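Local coordinates for protein factor essential for expression of methicillin resistance (Staphylococcus aureus, PDB 1LRZ) that adds the second and third glycines of the pentaglycine bridge of Staphylococcus aureus peptidoglycan, using glycyl-tRNA as the donor, at residues 21-26 with 326-331; 194-197 with 202-205; 227-232 with 236-241. One frame throughout, in Å; residues are numbered along the deposited sequence.

Contact 1 of 3, residues 21-26 with 326-331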
ATOM      1  N   SER A  21      -5.407 -11.402  -5.724  1.00 15.92           N
ATOM      2  CA  SER A  21      -6.121 -10.777  -6.823  1.00 18.52           C
ATOM      3  C   SER A  21      -5.684  -9.328  -6.621  1.00 17.34           C
ATOM      4  O   SER A  21      -6.082  -8.685  -5.658  1.00 18.05           O
ATOM      5  CB  SER A  21      -7.636 -10.928  -6.658  1.00 21.97           C
ATOM      6  OG  SER A  21      -8.029 -10.647  -5.325  1.00 37.79           O
ATOM      7  N   HIS A  22      -4.833  -8.840  -7.512  1.00 18.96           N
ATOM      8  CA  HIS A  22      -4.283  -7.477  -7.429  1.00 17.93           C
ATOM      9  C   HIS A  22      -5.357  -6.407  -7.619  1.00 17.71           C
ATOM     10  O   HIS A  22      -6.399  -6.679  -8.225  1.00 16.12           O
ATOM     11  CB  HIS A  22      -3.195  -7.319  -8.496  1.00 18.05           C
ATOM     12  CG  HIS A  22      -2.232  -6.205  -8.233  1.00 19.77           C
ATOM     13  ND1 HIS A  22      -2.001  -5.196  -9.143  1.00 16.00           N
ATOM     14  CD2 HIS A  22      -1.375  -5.989  -7.204  1.00 20.92           C
ATOM     15  CE1 HIS A  22      -1.038  -4.410  -8.692  1.00 18.28           C
ATOM     16  NE2 HIS A  22      -0.640  -4.868  -7.517  1.00 20.52           N
ATOM     17  N   PHE A  23      -5.097  -5.189  -7.135  1.00 14.13           N
ATOM     18  CA  PHE A  23      -6.079  -4.116  -7.258  1.00 15.73           C
ATOM     19  C   PHE A  23      -6.314  -3.738  -8.722  1.00 18.29           C
ATOM     20  O   PHE A  23      -7.282  -3.052  -9.028  1.00 15.59           O
ATOM     21  CB  PHE A  23      -5.680  -2.868  -6.437  1.00 16.73           C
ATOM     22  CG  PHE A  23      -4.360  -2.248  -6.836  1.00 19.57           C
ATOM     23  CD1 PHE A  23      -3.189  -2.554  -6.138  1.00 17.45           C
ATOM     24  CD2 PHE A  23      -4.292  -1.353  -7.898  1.00 19.39           C
ATOM     25  CE1 PHE A  23      -1.969  -1.975  -6.492  1.00 20.46           C
ATOM     26  CE2 PHE A  23      -3.071  -0.765  -8.264  1.00 21.05           C
ATOM     27  CZ  PHE A  23      -1.910  -1.079  -7.558  1.00 19.28           C
ATOM     28  N   THR A  24      -5.427  -4.186  -9.614  1.00 16.41           N
ATOM     29  CA  THR A  24      -5.588  -3.930 -11.052  1.00 20.42           C
ATOM     30  C   THR A  24      -6.535  -4.969 -11.688  1.00 18.84           C
ATOM     31  O   THR A  24      -6.949  -4.820 -12.839  1.00 20.81           O
ATOM     32  CB  THR A  24      -4.233  -3.983 -11.801  1.00 19.39           C
ATOM     33  OG1 THR A  24      -3.496  -5.128 -11.352  1.00 21.02           O
ATOM     34  CG2 THR A  24      -3.421  -2.710 -11.546  1.00 19.91           C
ATOM     35  N   GLN A  25      -6.860  -6.028 -10.947  1.00 16.65           N
ATOM     36  CA  GLN A  25      -7.774  -7.066 -11.445  1.00 15.89           C
ATOM     37  C   GLN A  25      -9.151  -6.788 -10.840  1.00 16.99           C
ATOM     38  O   GLN A  25      -9.736  -7.639 -10.164  1.00 17.76           O
ATOM     39  CB  GLN A  25      -7.279  -8.467 -11.039  1.00 13.60           C
ATOM     40  CG  GLN A  25      -6.000  -8.904 -11.780  1.00 13.86           C
ATOM     41  CD  GLN A  25      -6.186  -8.980 -13.304  1.00 20.01           C
ATOM     42  OE1 GLN A  25      -5.333  -8.525 -14.085  1.00 17.95           O
ATOM     43  NE2 GLN A  25      -7.294  -9.567 -13.726  1.00 11.37           N
ATOM     44  N   THR A  26      -9.662  -5.585 -11.097  1.00 18.45           N
ATOM     45  CA  THR A  26     -10.954  -5.148 -10.556  1.00 20.20           C
ATOM     46  C   THR A  26     -11.807  -4.438 -11.608  1.00 20.00           C
ATOM     47  O   THR A  26     -11.315  -4.012 -12.655  1.00 18.72           O
ATOM     48  CB  THR A  26     -10.756  -4.135  -9.403  1.00 20.37           C
ATOM     49  OG1 THR A  26     -10.055  -2.989  -9.910  1.00 19.94           O
ATOM     50  CG2 THR A  26      -9.947  -4.747  -8.266  1.00 20.16           C
ATOM     51  N   VAL A 326      -3.368  -1.703   0.340  1.00 15.81           N
ATOM     52  CA  VAL A 326      -2.070  -1.398  -0.236  1.00 15.22           C
ATOM     53  C   VAL A 326      -1.667   0.048  -0.025  1.00 18.39           C
ATOM     54  O   VAL A 326      -2.425   0.959  -0.362  1.00 19.32           O
ATOM     55  CB  VAL A 326      -2.051  -1.655  -1.768  1.00 16.39           C
ATOM     56  CG1 VAL A 326      -0.704  -1.202  -2.358  1.00 14.41           C
ATOM     57  CG2 VAL A 326      -2.276  -3.137  -2.067  1.00 13.79           C
ATOM     58  N   TYR A 327      -0.486   0.249   0.549  1.00 16.50           N
ATOM     59  CA  TYR A 327       0.070   1.589   0.731  1.00 17.54           C
ATOM     60  C   TYR A 327       0.811   1.827  -0.599  1.00 17.87           C
ATOM     61  O   TYR A 327       1.964   1.421  -0.767  1.00 13.91           O
ATOM     62  CB  TYR A 327       1.057   1.597   1.893  1.00 18.08           C
ATOM     63  CG  TYR A 327       1.883   2.856   1.995  1.00 21.32           C
ATOM     64  CD1 TYR A 327       1.288   4.116   1.908  1.00 20.24           C
ATOM     65  CD2 TYR A 327       3.259   2.791   2.220  1.00 21.02           C
ATOM     66  CE1 TYR A 327       2.039   5.280   2.041  1.00 22.98           C
ATOM     67  CE2 TYR A 327       4.023   3.954   2.358  1.00 26.42           C
ATOM     68  CZ  TYR A 327       3.407   5.191   2.266  1.00 25.93           C
ATOM     69  OH  TYR A 327       4.159   6.339   2.392  1.00 30.67           O
ATOM     70  N   TYR A 328       0.132   2.467  -1.546  1.00 17.93           N
ATOM     71  CA  TYR A 328       0.702   2.691  -2.866  1.00 19.74           C
ATOM     72  C   TYR A 328       1.738   3.805  -2.966  1.00 21.44           C
ATOM     73  O   TYR A 328       2.811   3.615  -3.537  1.00 21.70           O
ATOM     74  CB  TYR A 328      -0.415   2.951  -3.874  1.00 23.56           C
ATOM     75  CG  TYR A 328       0.094   3.051  -5.290  1.00 28.02           C
ATOM     76  CD1 TYR A 328       0.569   1.922  -5.960  1.00 28.17           C
ATOM     77  CD2 TYR A 328       0.163   4.284  -5.939  1.00 31.79           C
ATOM     78  CE1 TYR A 328       1.113   2.017  -7.248  1.00 32.08           C
ATOM     79  CE2 TYR A 328       0.704   4.395  -7.228  1.00 36.11           C
ATOM     80  CZ  TYR A 328       1.177   3.255  -7.873  1.00 36.83           C
ATOM     81  OH  TYR A 328       1.724   3.367  -9.132  1.00 40.50           O
ATOM     82  N   ALA A 329       1.422   4.959  -2.396  1.00 20.07           N
ATOM     83  CA  ALA A 329       2.315   6.102  -2.451  1.00 19.89           C
ATOM     84  C   ALA A 329       2.032   7.005  -1.269  1.00 21.08           C
ATOM     85  O   ALA A 329       0.917   7.025  -0.737  1.00 18.67           O
ATOM     86  CB  ALA A 329       2.093   6.865  -3.754  1.00 19.41           C
ATOM     87  N   GLY A 330       3.046   7.752  -0.857  1.00 21.13           N
ATOM     88  CA  GLY A 330       2.867   8.650   0.260  1.00 23.13           C
ATOM     89  C   GLY A 330       4.055   9.560   0.462  1.00 25.84           C
ATOM     90  O   GLY A 330       5.102   9.383  -0.165  1.00 24.52           O
ATOM     91  N   GLY A 331       3.889  10.535   1.345  1.00 24.65           N
ATOM     92  CA  GLY A 331       4.961  11.468   1.626  1.00 27.18           C
ATOM     93  C   GLY A 331       4.728  12.140   2.963  1.00 27.50           C
ATOM     94  O   GLY A 331       3.592  12.194   3.454  1.00 23.10           O
TER

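Contact 2 of 3, residues 194-197 with 202-205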
ATOM      1  N   ARG A 194      -7.806  12.600   8.327  1.00 16.20           N
ATOM      2  CA  ARG A 194      -9.054  12.730   7.592  1.00 20.32           C
ATOM      3  C   ARG A 194      -8.795  12.203   6.195  1.00 21.62           C
ATOM      4  O   ARG A 194      -7.636  12.047   5.787  1.00 22.35           O
ATOM      5  CB  ARG A 194      -9.536  14.188   7.532  1.00 19.95           C
ATOM      6  CG  ARG A 194      -8.686  15.166   6.725  1.00 22.37           C
ATOM      7  CD  ARG A 194      -9.145  16.592   7.054  1.00 26.42           C
ATOM      8  NE  ARG A 194      -8.408  17.646   6.364  1.00 24.43           N
ATOM      9  CZ  ARG A 194      -8.622  18.000   5.104  1.00 26.28           C
ATOM     10  NH1 ARG A 194      -7.903  18.969   4.552  1.00 24.18           N
ATOM     11  NH2 ARG A 194      -9.559  17.384   4.396  1.00 25.55           N
ATOM     12  N   PHE A 195      -9.862  11.923   5.462  1.00 21.77           N
ATOM     13  CA  PHE A 195      -9.714  11.408   4.116  1.00 23.15           C
ATOM     14  C   PHE A 195     -10.062  12.472   3.093  1.00 26.81           C
ATOM     15  O   PHE A 195     -11.148  13.054   3.122  1.00 28.40           O
ATOM     16  CB  PHE A 195     -10.590  10.172   3.945  1.00 22.48           C
ATOM     17  CG  PHE A 195     -10.271   9.079   4.922  1.00 22.31           C
ATOM     18  CD1 PHE A 195     -11.015   8.937   6.091  1.00 22.46           C
ATOM     19  CD2 PHE A 195      -9.213   8.204   4.683  1.00 17.15           C
ATOM     20  CE1 PHE A 195     -10.709   7.935   7.015  1.00 24.46           C
ATOM     21  CE2 PHE A 195      -8.898   7.199   5.599  1.00 21.85           C
ATOM     22  CZ  PHE A 195      -9.649   7.064   6.767  1.00 20.55           C
ATOM     23  N   LEU A 196      -9.120  12.709   2.187  1.00 25.79           N
ATOM     24  CA  LEU A 196      -9.252  13.716   1.150  1.00 27.65           C
ATOM     25  C   LEU A 196     -10.107  13.298  -0.039  1.00 30.74           C
ATOM     26  O   LEU A 196     -10.081  12.137  -0.467  1.00 29.88           O
ATOM     27  CB  LEU A 196      -7.863  14.113   0.645  1.00 24.73           C
ATOM     28  CG  LEU A 196      -6.847  14.578   1.690  1.00 22.52           C
ATOM     29  CD1 LEU A 196      -5.552  15.006   0.993  1.00 22.43           C
ATOM     30  CD2 LEU A 196      -7.424  15.738   2.482  1.00 24.24           C
ATOM     31  N   SER A 197     -10.857  14.264  -0.569  1.00 31.91           N
ATOM     32  CA  SER A 197     -11.711  14.043  -1.735  1.00 35.77           C
ATOM     33  C   SER A 197     -10.907  14.575  -2.911  1.00 37.00           C
ATOM     34  O   SER A 197      -9.807  15.096  -2.728  1.00 36.50           O
ATOM     35  CB  SER A 197     -13.017  14.837  -1.628  1.00 36.93           C
ATOM     36  OG  SER A 197     -13.599  14.722  -0.337  1.00 45.62           O
ATOM     37  N   PRO A 202      -4.695  18.068  -4.389  1.00 35.01           N
ATOM     38  CA  PRO A 202      -3.414  18.786  -4.431  1.00 35.15           C
ATOM     39  C   PRO A 202      -2.658  18.804  -3.093  1.00 34.11           C
ATOM     40  O   PRO A 202      -1.431  18.954  -3.077  1.00 32.67           O
ATOM     41  CB  PRO A 202      -3.803  20.186  -4.922  1.00 36.02           C
ATOM     42  CG  PRO A 202      -5.273  20.297  -4.580  1.00 39.77           C
ATOM     43  CD  PRO A 202      -5.790  18.916  -4.890  1.00 34.25           C
ATOM     44  N   ILE A 203      -3.382  18.661  -1.980  1.00 31.19           N
ATOM     45  CA  ILE A 203      -2.733  18.619  -0.672  1.00 29.51           C
ATOM     46  C   ILE A 203      -1.856  17.370  -0.657  1.00 30.15           C
ATOM     47  O   ILE A 203      -0.698  17.417  -0.242  1.00 30.29           O
ATOM     48  CB  ILE A 203      -3.743  18.498   0.497  1.00 30.76           C
ATOM     49  CG1 ILE A 203      -4.639  19.735   0.562  1.00 33.42           C
ATOM     50  CG2 ILE A 203      -2.987  18.326   1.816  1.00 29.92           C
ATOM     51  CD1 ILE A 203      -5.610  19.717   1.732  1.00 31.11           C
ATOM     52  N   PHE A 204      -2.418  16.251  -1.108  1.00 29.21           N
ATOM     53  CA  PHE A 204      -1.680  14.988  -1.166  1.00 28.85           C
ATOM     54  C   PHE A 204      -0.497  15.152  -2.113  1.00 28.83           C
ATOM     55  O   PHE A 204       0.621  14.724  -1.820  1.00 28.09           O
ATOM     56  CB  PHE A 204      -2.585  13.860  -1.682  1.00 29.59           C
ATOM     57  CG  PHE A 204      -1.827  12.663  -2.188  1.00 30.70           C
ATOM     58  CD1 PHE A 204      -1.215  11.780  -1.297  1.00 28.70           C
ATOM     59  CD2 PHE A 204      -1.685  12.447  -3.562  1.00 28.90           C
ATOM     60  CE1 PHE A 204      -0.464  10.696  -1.767  1.00 29.37           C
ATOM     61  CE2 PHE A 204      -0.936  11.367  -4.047  1.00 28.90           C
ATOM     62  CZ  PHE A 204      -0.323  10.486  -3.147  1.00 29.40           C
ATOM     63  N   ARG A 205      -0.762  15.780  -3.253  1.00 29.86           N
ATOM     64  CA  ARG A 205       0.253  16.017  -4.272  1.00 36.34           C
ATOM     65  C   ARG A 205       1.438  16.823  -3.754  1.00 36.69           C
ATOM     66  O   ARG A 205       2.568  16.627  -4.202  1.00 36.86           O
ATOM     67  CB  ARG A 205      -0.375  16.743  -5.460  1.00 38.43           C
ATOM     68  CG  ARG A 205      -1.459  15.940  -6.161  1.00 48.31           C
ATOM     69  CD  ARG A 205      -0.992  15.474  -7.528  1.00 54.80           C
ATOM     70  NE  ARG A 205       0.261  14.733  -7.453  1.00 59.92           N
ATOM     71  CZ  ARG A 205       1.005  14.411  -8.508  1.00 63.04           C
ATOM     72  NH1 ARG A 205       0.634  14.770  -9.725  1.00 64.33           N
ATOM     73  NH2 ARG A 205       2.112  13.696  -8.358  1.00 64.89           N
TER

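Contact 3 of 3, residues 227-232 with 236-241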
ATOM      1  N   ASN A 227      -7.686   9.983 -11.727  1.00 25.80           N
ATOM      2  CA  ASN A 227      -8.461   8.904 -12.333  1.00 26.77           C
ATOM      3  C   ASN A 227      -8.705   7.731 -11.391  1.00 24.87           C
ATOM      4  O   ASN A 227      -9.760   7.104 -11.450  1.00 23.27           O
ATOM      5  CB  ASN A 227      -7.807   8.407 -13.629  1.00 30.31           C
ATOM      6  CG  ASN A 227      -7.950   9.406 -14.774  1.00 35.82           C
ATOM      7  OD1 ASN A 227      -8.890  10.208 -14.796  1.00 37.00           O
ATOM      8  ND2 ASN A 227      -7.030   9.351 -15.735  1.00 33.90           N
ATOM      9  N   ARG A 228      -7.740   7.439 -10.521  1.00 24.45           N
ATOM     10  CA  ARG A 228      -7.897   6.337  -9.574  1.00 26.47           C
ATOM     11  C   ARG A 228      -9.028   6.697  -8.606  1.00 25.03           C
ATOM     12  O   ARG A 228      -9.893   5.875  -8.310  1.00 23.40           O
ATOM     13  CB  ARG A 228      -6.592   6.096  -8.805  1.00 27.05           C
ATOM     14  CG  ARG A 228      -5.390   5.768  -9.682  1.00 32.34           C
ATOM     15  CD  ARG A 228      -5.632   4.505 -10.450  1.00 35.74           C
ATOM     16  NE  ARG A 228      -4.513   4.111 -11.306  1.00 40.12           N
ATOM     17  CZ  ARG A 228      -4.098   4.782 -12.377  1.00 41.64           C
ATOM     18  NH1 ARG A 228      -4.687   5.914 -12.752  1.00 40.97           N
ATOM     19  NH2 ARG A 228      -3.120   4.284 -13.113  1.00 44.09           N
ATOM     20  N   LEU A 229      -9.022   7.928  -8.111  1.00 22.70           N
ATOM     21  CA  LEU A 229     -10.082   8.366  -7.210  1.00 23.48           C
ATOM     22  C   LEU A 229     -11.435   8.202  -7.880  1.00 24.44           C
ATOM     23  O   LEU A 229     -12.363   7.636  -7.307  1.00 20.59           O
ATOM     24  CB  LEU A 229      -9.910   9.839  -6.839  1.00 23.80           C
ATOM     25  CG  LEU A 229      -8.920  10.201  -5.736  1.00 27.19           C
ATOM     26  CD1 LEU A 229      -9.039  11.711  -5.431  1.00 28.01           C
ATOM     27  CD2 LEU A 229      -9.239   9.400  -4.479  1.00 24.89           C
ATOM     28  N   LYS A 230     -11.532   8.698  -9.110  1.00 26.01           N
ATOM     29  CA  LYS A 230     -12.776   8.643  -9.869  1.00 27.78           C
ATOM     30  C   LYS A 230     -13.304   7.240 -10.180  1.00 26.70           C
ATOM     31  O   LYS A 230     -14.480   6.963  -9.955  1.00 26.76           O
ATOM     32  CB  LYS A 230     -12.607   9.420 -11.172  1.00 28.89           C
ATOM     33  CG  LYS A 230     -13.853   9.514 -12.022  1.00 35.19           C
ATOM     34  CD  LYS A 230     -13.540  10.240 -13.319  1.00 38.87           C
ATOM     35  CE  LYS A 230     -14.779  10.435 -14.180  1.00 44.30           C
ATOM     36  NZ  LYS A 230     -14.412  11.018 -15.511  1.00 46.38           N
ATOM     37  N   TYR A 231     -12.447   6.357 -10.686  1.00 25.13           N
ATOM     38  CA  TYR A 231     -12.899   5.018 -11.052  1.00 22.44           C
ATOM     39  C   TYR A 231     -12.820   3.923  -9.994  1.00 22.32           C
ATOM     40  O   TYR A 231     -13.581   2.960 -10.057  1.00 22.24           O
ATOM     41  CB  TYR A 231     -12.197   4.566 -12.334  1.00 23.61           C
ATOM     42  CG  TYR A 231     -12.481   5.486 -13.508  1.00 27.97           C
ATOM     43  CD1 TYR A 231     -11.612   6.531 -13.822  1.00 27.44           C
ATOM     44  CD2 TYR A 231     -13.657   5.361 -14.255  1.00 30.39           C
ATOM     45  CE1 TYR A 231     -11.902   7.436 -14.842  1.00 31.17           C
ATOM     46  CE2 TYR A 231     -13.964   6.269 -15.284  1.00 31.12           C
ATOM     47  CZ  TYR A 231     -13.078   7.305 -15.563  1.00 32.36           C
ATOM     48  OH  TYR A 231     -13.372   8.239 -16.532  1.00 35.49           O
ATOM     49  N   TYR A 232     -11.920   4.053  -9.026  1.00 19.96           N
ATOM     50  CA  TYR A 232     -11.810   3.039  -7.981  1.00 19.43           C
ATOM     51  C   TYR A 232     -12.858   3.298  -6.902  1.00 19.44           C
ATOM     52  O   TYR A 232     -13.237   2.393  -6.166  1.00 20.05           O
ATOM     53  CB  TYR A 232     -10.410   3.057  -7.360  1.00 19.72           C
ATOM     54  CG  TYR A 232      -9.315   2.427  -8.209  1.00 24.12           C
ATOM     55  CD1 TYR A 232      -9.532   2.086  -9.549  1.00 24.29           C
ATOM     56  CD2 TYR A 232      -8.049   2.192  -7.668  1.00 27.23           C
ATOM     57  CE1 TYR A 232      -8.507   1.523 -10.328  1.00 23.47           C
ATOM     58  CE2 TYR A 232      -7.027   1.636  -8.433  1.00 28.28           C
ATOM     59  CZ  TYR A 232      -7.261   1.305  -9.759  1.00 28.33           C
ATOM     60  OH  TYR A 232      -6.240   0.763 -10.499  1.00 26.43           O
ATOM     61  N   VAL A 236     -10.348   3.140  -2.923  1.00 17.73           N
ATOM     62  CA  VAL A 236      -9.184   3.996  -2.766  1.00 16.54           C
ATOM     63  C   VAL A 236      -9.477   5.001  -1.653  1.00 18.57           C
ATOM     64  O   VAL A 236     -10.588   5.505  -1.541  1.00 16.66           O
ATOM     65  CB  VAL A 236      -8.820   4.739  -4.086  1.00 19.63           C
ATOM     66  CG1 VAL A 236     -10.013   5.532  -4.606  1.00 22.25           C
ATOM     67  CG2 VAL A 236      -7.639   5.670  -3.840  1.00 24.45           C
ATOM     68  N   LEU A 237      -8.481   5.272  -0.814  1.00 18.54           N
ATOM     69  CA  LEU A 237      -8.628   6.232   0.271  1.00 16.78           C
ATOM     70  C   LEU A 237      -7.337   7.028   0.325  1.00 17.41           C
ATOM     71  O   LEU A 237      -6.257   6.491   0.045  1.00 12.83           O
ATOM     72  CB  LEU A 237      -8.872   5.517   1.611  1.00 19.81           C
ATOM     73  CG  LEU A 237     -10.278   4.953   1.847  1.00 19.41           C
ATOM     74  CD1 LEU A 237     -10.317   4.203   3.181  1.00 21.65           C
ATOM     75  CD2 LEU A 237     -11.290   6.106   1.831  1.00 18.74           C
ATOM     76  N   VAL A 238      -7.457   8.306   0.680  1.00 15.62           N
ATOM     77  CA  VAL A 238      -6.319   9.216   0.744  1.00 15.66           C
ATOM     78  C   VAL A 238      -6.229   9.845   2.132  1.00 19.13           C
ATOM     79  O   VAL A 238      -6.601  11.006   2.327  1.00 19.16           O
ATOM     80  CB  VAL A 238      -6.458  10.361  -0.303  1.00 20.12           C
ATOM     81  CG1 VAL A 238      -5.204  11.248  -0.299  1.00 18.24           C
ATOM     82  CG2 VAL A 238      -6.688   9.774  -1.696  1.00 19.19           C
ATOM     83  N   PRO A 239      -5.748   9.079   3.121  1.00 17.15           N
ATOM     84  CA  PRO A 239      -5.647   9.656   4.463  1.00 18.39           C
ATOM     85  C   PRO A 239      -4.602  10.770   4.543  1.00 19.32           C
ATOM     86  O   PRO A 239      -3.536  10.681   3.936  1.00 18.17           O
ATOM     87  CB  PRO A 239      -5.279   8.456   5.331  1.00 18.80           C
ATOM     88  CG  PRO A 239      -4.485   7.573   4.374  1.00 17.30           C
ATOM     89  CD  PRO A 239      -5.295   7.672   3.104  1.00 18.18           C
ATOM     90  N   LEU A 240      -4.938  11.821   5.284  1.00 20.95           N
ATOM     91  CA  LEU A 240      -4.056  12.959   5.510  1.00 19.20           C
ATOM     92  C   LEU A 240      -3.920  13.154   7.023  1.00 20.72           C
ATOM     93  O   LEU A 240      -4.925  13.289   7.731  1.00 18.64           O
ATOM     94  CB  LEU A 240      -4.637  14.251   4.903  1.00 17.42           C
ATOM     95  CG  LEU A 240      -3.945  15.527   5.445  1.00 21.17           C
ATOM     96  CD1 LEU A 240      -2.556  15.657   4.814  1.00 18.36           C
ATOM     97  CD2 LEU A 240      -4.779  16.783   5.169  1.00 18.81           C
ATOM     98  N   ALA A 241      -2.686  13.140   7.519  1.00 16.37           N
ATOM     99  CA  ALA A 241      -2.438  13.374   8.935  1.00 14.33           C
ATOM    100  C   ALA A 241      -2.261  14.883   8.981  1.00 18.31           C
ATOM    101  O   ALA A 241      -1.584  15.459   8.112  1.00 14.24           O
ATOM    102  CB  ALA A 241      -1.150  12.673   9.379  1.00 13.47           C
TER

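Contact 1 of 3, residues 21-26 with 326-331
F23 meets V326 and Y328 through its ring alone, the hydrophobic tip of a tight loop laid against a strand. From CB, which points toward the strand, the side chain is set with CG between the backbone N and the carbonyl carbon (chi1 60°), and the ring is thereby carried back over H22. One ortho carbon, F23 CD1, has V326 CG2 at 4.2 Å and stands 3.7 Å above the imidazole plane of H22, offset toward its rim; H22 CE1 in turn lies 3.4 Å above the phenyl plane. On the other flank of the ring, F23 CE2 lies 3.8 Å from T24 CG2, a methyl of the same loop. At the tip, F23 CZ approaches Y328 CD1 at 4.2 Å, the two rings meeting obliquely. F319 and Y364 add further aromatic surface around them. Loop 21-26, between helices 8-16 and 27-35, also lays side chains on strands 52-63 and 67-78 of the N-terminal sheet, whereas 326-331 belongs to the second, nine-stranded sheet; the contact thus bridges the two halves of the globular part, each probably related to the acetyltransferase fold. The strand carries a classic beta bulge here, two residues, Y328 and A329, standing opposite the single F317. The loop keeps its shape through a type I turn from H22 to Q25. The imidazole of H22 is held by a bond from H22 ND1 to T24 OG1, 2.7 Å long and nearly straight at 168°, with the oxygen in the ring plane; H22 NE2 bonds to the hydroxyl of Y364. T24 OG1 also pairs with the carbonyl of N73. T26, the N-cap of helix 27-35, holds the backbone N of H29; T26 OG1 also donates a hydrogen bond to F23 O at 2.9 Å, tilted 33° from that carbonyl's plane.

Contact 2 of 3, residues 194-197 with 202-205
L196 reaches I203 and F204 with a single methyl, and this apolar patch forms the centre of the contact. CG of L196 lies anti to the carbonyl carbon (chi1 -54°), and from there L196 CD1 comes 4.0 Å from I203 CB and 4.2 Å from F204 CB. It touches the root of each helix side chain; L196 and I203 cross at about a right angle. The phenyl ring of F204 turns away toward Y225 and F317.

The polar member is R194. Its chain, extended from CG to NE, carries the guanidinium over to the end of I203, where R194 NH1 lies 3.7 Å from I203 CD1 in an oblique approach that is no more than van der Waals contact. The charge is met by acids outside the two segments: NE forms a salt bridge with E310 and NH2 another with E200, just ahead of the helix segment.

Strand 192-195, outermost in the second sheet, turns through a short loop into helix 201-207, which folds back beside it. With no hydrogen bond between the segments, their direct contact is mainly apolar, and the R194-E200 salt bridge probably helps fix how strand and helix meet.

Contact 3 of 3, residues 227-232 with 236-241
R228 is the first helix residue to meet the strand, and does so with its backbone: R228 O lies 3.7 Å from V236 CG1, while also accepting the helical bond from Y232 N at 2.8 Å. Its side chain leads away from the strand, R228 CD standing 3.6 Å above one face of the Y232 ring, near the rim, and the guanidinium makes a cation-pi contact with F224. L229 follows with the broader apolar touch. Its CG is anti to the carbonyl carbon (chi1 -81°), and L229 CD2 touches two valines, 3.9 Å from V236 CG1 and 3.8 Å from V238 CG2; the leucine side chain crosses each at about a right angle. Y232 closes the row: Y232 CB packs 3.7 Å from V236 CG1, and V236 CB lies at the edge of its ring, near the plane. V236 is therefore the hub, its CG1 set between backbone N and carbonyl carbon (chi1 55°), in contact with R228, L229 and Y232, a full turn of helix.

Only three residues separate helix 222-232 from strand 236-244, so the chain leaves the helix and enters the sheet almost at once, with the last helical turn lying over the start of the strand. The strand runs between 310-320 and the outermost strand 192-195. F317 lies against V236 and V238, L201 of helix 201-207 against L229, and helix 27-35 flanks the helix through contacts with R228, Y231 and Y232.

All three contacts reach the nine-stranded sheet, but from different depths. Contact 1 is buried near the middle of the chain and is largely aromatic, bringing in a loop from the N-terminal half. Contact 3, also buried, is aliphatic and local to a helix-to-strand connection; it touches contact 1 where Y232 OH lies 3.9 Å from F23 CD2. Contact 2 is only partly buried, at the sheet's outermost strand, and there a charged arginine borders the apolar patch. Contacts 2 and 3 use adjacent strands, joined by probable hydrogen bonds from L240 N to R194 O (2.8 Å) and from L196 N to V238 O (3.0 Å), and their helices are consecutive in the chain.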